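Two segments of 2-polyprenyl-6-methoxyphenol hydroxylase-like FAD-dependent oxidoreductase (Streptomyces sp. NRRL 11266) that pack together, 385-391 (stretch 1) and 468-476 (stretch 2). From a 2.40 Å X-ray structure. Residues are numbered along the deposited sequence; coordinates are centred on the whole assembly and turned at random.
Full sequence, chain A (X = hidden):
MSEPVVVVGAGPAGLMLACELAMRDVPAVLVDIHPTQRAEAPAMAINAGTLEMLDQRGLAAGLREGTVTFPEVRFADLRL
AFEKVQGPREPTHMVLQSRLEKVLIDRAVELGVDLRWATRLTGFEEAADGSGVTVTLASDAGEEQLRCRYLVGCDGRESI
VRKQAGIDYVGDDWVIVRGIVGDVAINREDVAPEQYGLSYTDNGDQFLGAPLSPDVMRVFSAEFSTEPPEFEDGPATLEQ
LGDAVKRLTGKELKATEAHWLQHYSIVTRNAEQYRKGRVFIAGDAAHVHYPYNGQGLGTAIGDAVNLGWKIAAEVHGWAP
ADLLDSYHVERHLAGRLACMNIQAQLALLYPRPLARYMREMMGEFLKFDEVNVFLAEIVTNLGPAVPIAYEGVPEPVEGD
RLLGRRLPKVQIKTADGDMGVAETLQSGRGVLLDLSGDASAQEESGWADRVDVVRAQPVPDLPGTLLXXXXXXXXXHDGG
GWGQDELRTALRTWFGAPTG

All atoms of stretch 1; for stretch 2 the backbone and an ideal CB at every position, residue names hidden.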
# COMPACT_ATOMS: atom_id res chain seq x y z
N ALA A 385 -12.74 -11.13 -8.42
CA ALA A 385 -13.23 -11.66 -9.69
C ALA A 385 -12.66 -13.04 -9.93
O ALA A 385 -11.46 -13.27 -9.76
CB ALA A 385 -12.83 -10.73 -10.85
N VAL A 386 -13.53 -13.98 -10.26
CA VAL A 386 -13.09 -15.33 -10.63
C VAL A 386 -12.44 -15.27 -12.01
O VAL A 386 -13.03 -14.70 -12.94
CB VAL A 386 -14.27 -16.30 -10.62
CG1 VAL A 386 -13.97 -17.55 -11.47
CG2 VAL A 386 -14.67 -16.67 -9.16
N PRO A 387 -11.23 -15.81 -12.18
CA PRO A 387 -10.55 -15.67 -13.47
C PRO A 387 -11.28 -16.46 -14.56
O PRO A 387 -11.56 -17.66 -14.40
CB PRO A 387 -9.15 -16.23 -13.19
CG PRO A 387 -9.31 -17.13 -12.00
CD PRO A 387 -10.43 -16.56 -11.19
N ILE A 388 -11.61 -15.78 -15.65
CA ILE A 388 -12.38 -16.38 -16.74
C ILE A 388 -11.52 -16.28 -18.00
O ILE A 388 -11.22 -15.17 -18.46
CB ILE A 388 -13.73 -15.68 -16.95
CG1 ILE A 388 -14.62 -15.77 -15.70
CG2 ILE A 388 -14.44 -16.22 -18.21
CD1 ILE A 388 -15.36 -17.08 -15.54
N ALA A 389 -11.11 -17.42 -18.54
CA ALA A 389 -10.42 -17.48 -19.82
C ALA A 389 -10.76 -18.79 -20.51
O ALA A 389 -11.06 -19.79 -19.85
CB ALA A 389 -8.91 -17.35 -19.66
N TYR A 390 -10.70 -18.79 -21.83
CA TYR A 390 -11.04 -19.96 -22.61
C TYR A 390 -9.99 -20.16 -23.69
O TYR A 390 -9.38 -19.19 -24.16
CB TYR A 390 -12.44 -19.84 -23.23
CG TYR A 390 -13.53 -19.60 -22.21
CD1 TYR A 390 -13.93 -20.61 -21.36
CD2 TYR A 390 -14.13 -18.35 -22.09
CE1 TYR A 390 -14.91 -20.40 -20.43
CE2 TYR A 390 -15.12 -18.13 -21.16
CZ TYR A 390 -15.50 -19.17 -20.32
OH TYR A 390 -16.49 -19.01 -19.35
N GLU A 391 -9.77 -21.42 -24.07
CA GLU A 391 -8.82 -21.68 -25.14
C GLU A 391 -9.34 -21.08 -26.44
O GLU A 391 -10.54 -21.12 -26.73
CB GLU A 391 -8.59 -23.19 -25.31
CG GLU A 391 -7.32 -23.75 -24.62
CD GLU A 391 -6.08 -22.83 -24.70
OE1 GLU A 391 -5.93 -22.06 -25.67
OE2 GLU A 391 -5.24 -22.88 -23.77
N UNK A 468 -24.72 -16.83 -16.38
CA UNK A 468 -24.32 -16.89 -14.97
C UNK A 468 -24.10 -18.34 -14.59
O UNK A 468 -24.95 -19.20 -14.87
CB UNK A 468 -25.37 -16.25 -14.06
N UNK A 469 -22.95 -18.61 -13.98
CA UNK A 469 -22.76 -19.89 -13.32
C UNK A 469 -23.64 -20.02 -12.07
O UNK A 469 -24.13 -19.02 -11.53
CB UNK A 469 -21.29 -20.07 -12.95
N UNK A 470 -23.89 -21.25 -11.63
CA UNK A 470 -24.82 -21.45 -10.50
C UNK A 470 -24.46 -20.66 -9.25
O UNK A 470 -25.34 -20.42 -8.42
CB UNK A 470 -24.88 -22.94 -10.14
N UNK A 471 -23.21 -20.24 -9.09
CA UNK A 471 -22.84 -19.39 -7.98
C UNK A 471 -22.97 -17.90 -8.29
O UNK A 471 -22.43 -17.07 -7.56
CB UNK A 471 -21.40 -19.70 -7.56
N UNK A 472 -23.67 -17.54 -9.36
CA UNK A 472 -23.89 -16.15 -9.72
C UNK A 472 -22.82 -15.48 -10.56
O UNK A 472 -23.00 -14.31 -10.95
CB UNK A 472 -24.06 -15.34 -8.43
N UNK A 473 -21.70 -16.16 -10.83
CA UNK A 473 -20.56 -15.50 -11.47
C UNK A 473 -20.78 -15.44 -12.98
O UNK A 473 -21.21 -16.43 -13.59
CB UNK A 473 -19.26 -16.23 -11.15
N UNK A 474 -20.47 -14.28 -13.57
CA UNK A 474 -20.61 -14.07 -15.02
C UNK A 474 -19.51 -14.84 -15.75
O UNK A 474 -18.34 -14.43 -15.72
CB UNK A 474 -20.55 -12.58 -15.37
N UNK A 475 -19.88 -15.91 -16.45
CA UNK A 475 -18.88 -16.62 -17.23
C UNK A 475 -18.83 -16.16 -18.68
O UNK A 475 -17.91 -16.55 -19.41
CB UNK A 475 -19.15 -18.12 -17.18
N UNK A 476 -19.78 -15.34 -19.12
CA UNK A 476 -19.87 -14.93 -20.51
C UNK A 476 -20.89 -13.81 -20.63
O UNK A 476 -21.92 -13.82 -19.95
CB UNK A 476 -20.24 -16.11 -21.41

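Stretch 1 is an extended segment without regular secondary structure, and it turns Val-386, Ile-388 and Tyr-390, every second residue, toward stretch 2. Position 468 lies beyond their reach, so stretch 1 sets no requirement; the residue is Leu-468.

At position 469 CA-to-CB points toward stretch 1, but no atom of that stretch lies within 5.5 Å of the ideal CB. A small residue would touch nothing, whereas a long one, apolar or with a flat or polar end, could reach the methyl groups of Val-386. The residue is Arg-469, whose side chain brings NH1 to 3.8 Å from Val-386 CG1, a contact that is packing rather than polar pairing.

Position 470, with phi near -55°, is the second residue of a type I turn from 469 to 472. It is out of reach of stretch 1, and proline suits such a phi well: Pro-470.

Position 471 follows in the turn. Its CB bond points toward stretch 1, yet stretch 1 sets no requirement; the turn tolerates many residues, with Asp, Asn and Ser common at this place. Asp-471 answers neighbours in its own stretch: its OD2 accepts from Arg-469 NH2 at 2.5 Å in a salt bridge.

Position 472 has phi 86° and psi -5°, where a CB would be jammed against the carbonyl O of the preceding residue. This alone calls for glycine, and Gly-472 closes the turn, its N donating to Arg-469 O at 2.7 Å.

Position 473 points toward stretch 1, with its ideal CB 5.0 Å from Val-386 CB. A small or medium apolar side chain would suit, such as alanine, valine or cysteine. In Cys-473, chi1 is m and SG lies 4.1 Å from Val-386 CG2, while its backbone N donates to Asp-471 OD1 at 3.3 Å.

Position 474 begins a strand and directs its CB sideways, leaving the side chain little constrained by stretch 1. A beta-branched residue favours extended backbone, and Val-474 is found; its contact is through the backbone, O lying 4.0 Å from Ile-388 CG1.

Position 475 is the most crowded. The ideal CB is 3.5 Å from Tyr-390 OH and 4.3 Å from Ile-388 CD1, so a small residue is the comfortable choice. Ala-475 packs CB 4.2 Å from Ile-388 CD1. Its carbonyl O accepts a hydrogen bond from Tyr-390 OH at 2.8 Å, the one hydrogen bond between the stretches.

The ideal CB at 476 lies 5.2 Å from Tyr-390 OH, and CA-to-CB points sideways, so a side chain turned away from stretch 1 is not limited by it. Trp-476, chi1 t, leads its indole away.

Stretch 2 (468-476) LRPDGCVAW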
# COMPACT_ATOMS: atom_id res chain seq x y z
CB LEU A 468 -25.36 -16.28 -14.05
CG LEU A 468 -25.85 -14.89 -14.46
CD1 LEU A 468 -27.06 -14.49 -13.59
CD2 LEU A 468 -24.73 -13.86 -14.39
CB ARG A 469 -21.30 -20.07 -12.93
CG ARG A 469 -20.29 -19.53 -13.96
CD ARG A 469 -18.93 -20.03 -13.57
NE ARG A 469 -18.71 -19.95 -12.11
CZ ARG A 469 -17.53 -20.08 -11.51
NH1 ARG A 469 -16.41 -20.32 -12.22
NH2 ARG A 469 -17.46 -19.98 -10.18
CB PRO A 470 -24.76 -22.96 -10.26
CG PRO A 470 -24.41 -23.55 -11.59
CD PRO A 470 -23.46 -22.54 -12.21
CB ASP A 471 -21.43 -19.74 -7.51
CG ASP A 471 -20.41 -19.64 -8.62
OD1 ASP A 471 -20.72 -19.05 -9.68
OD2 ASP A 471 -19.26 -20.10 -8.41
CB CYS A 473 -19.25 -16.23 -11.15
SG CYS A 473 -18.77 -16.31 -9.38
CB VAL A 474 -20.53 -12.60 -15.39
CG1 VAL A 474 -20.49 -12.49 -16.95
CG2 VAL A 474 -21.67 -11.84 -14.82
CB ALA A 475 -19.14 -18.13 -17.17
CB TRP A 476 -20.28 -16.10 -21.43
CG TRP A 476 -20.63 -15.71 -22.86
CD1 TRP A 476 -19.81 -15.80 -23.96
CD2 TRP A 476 -21.88 -15.21 -23.34
NE1 TRP A 476 -20.48 -15.39 -25.08
CE2 TRP A 476 -21.75 -15.02 -24.74
CE3 TRP A 476 -23.11 -14.92 -22.73
CZ2 TRP A 476 -22.79 -14.53 -25.54
CZ3 TRP A 476 -24.14 -14.43 -23.52
CH2 TRP A 476 -23.98 -14.24 -24.92
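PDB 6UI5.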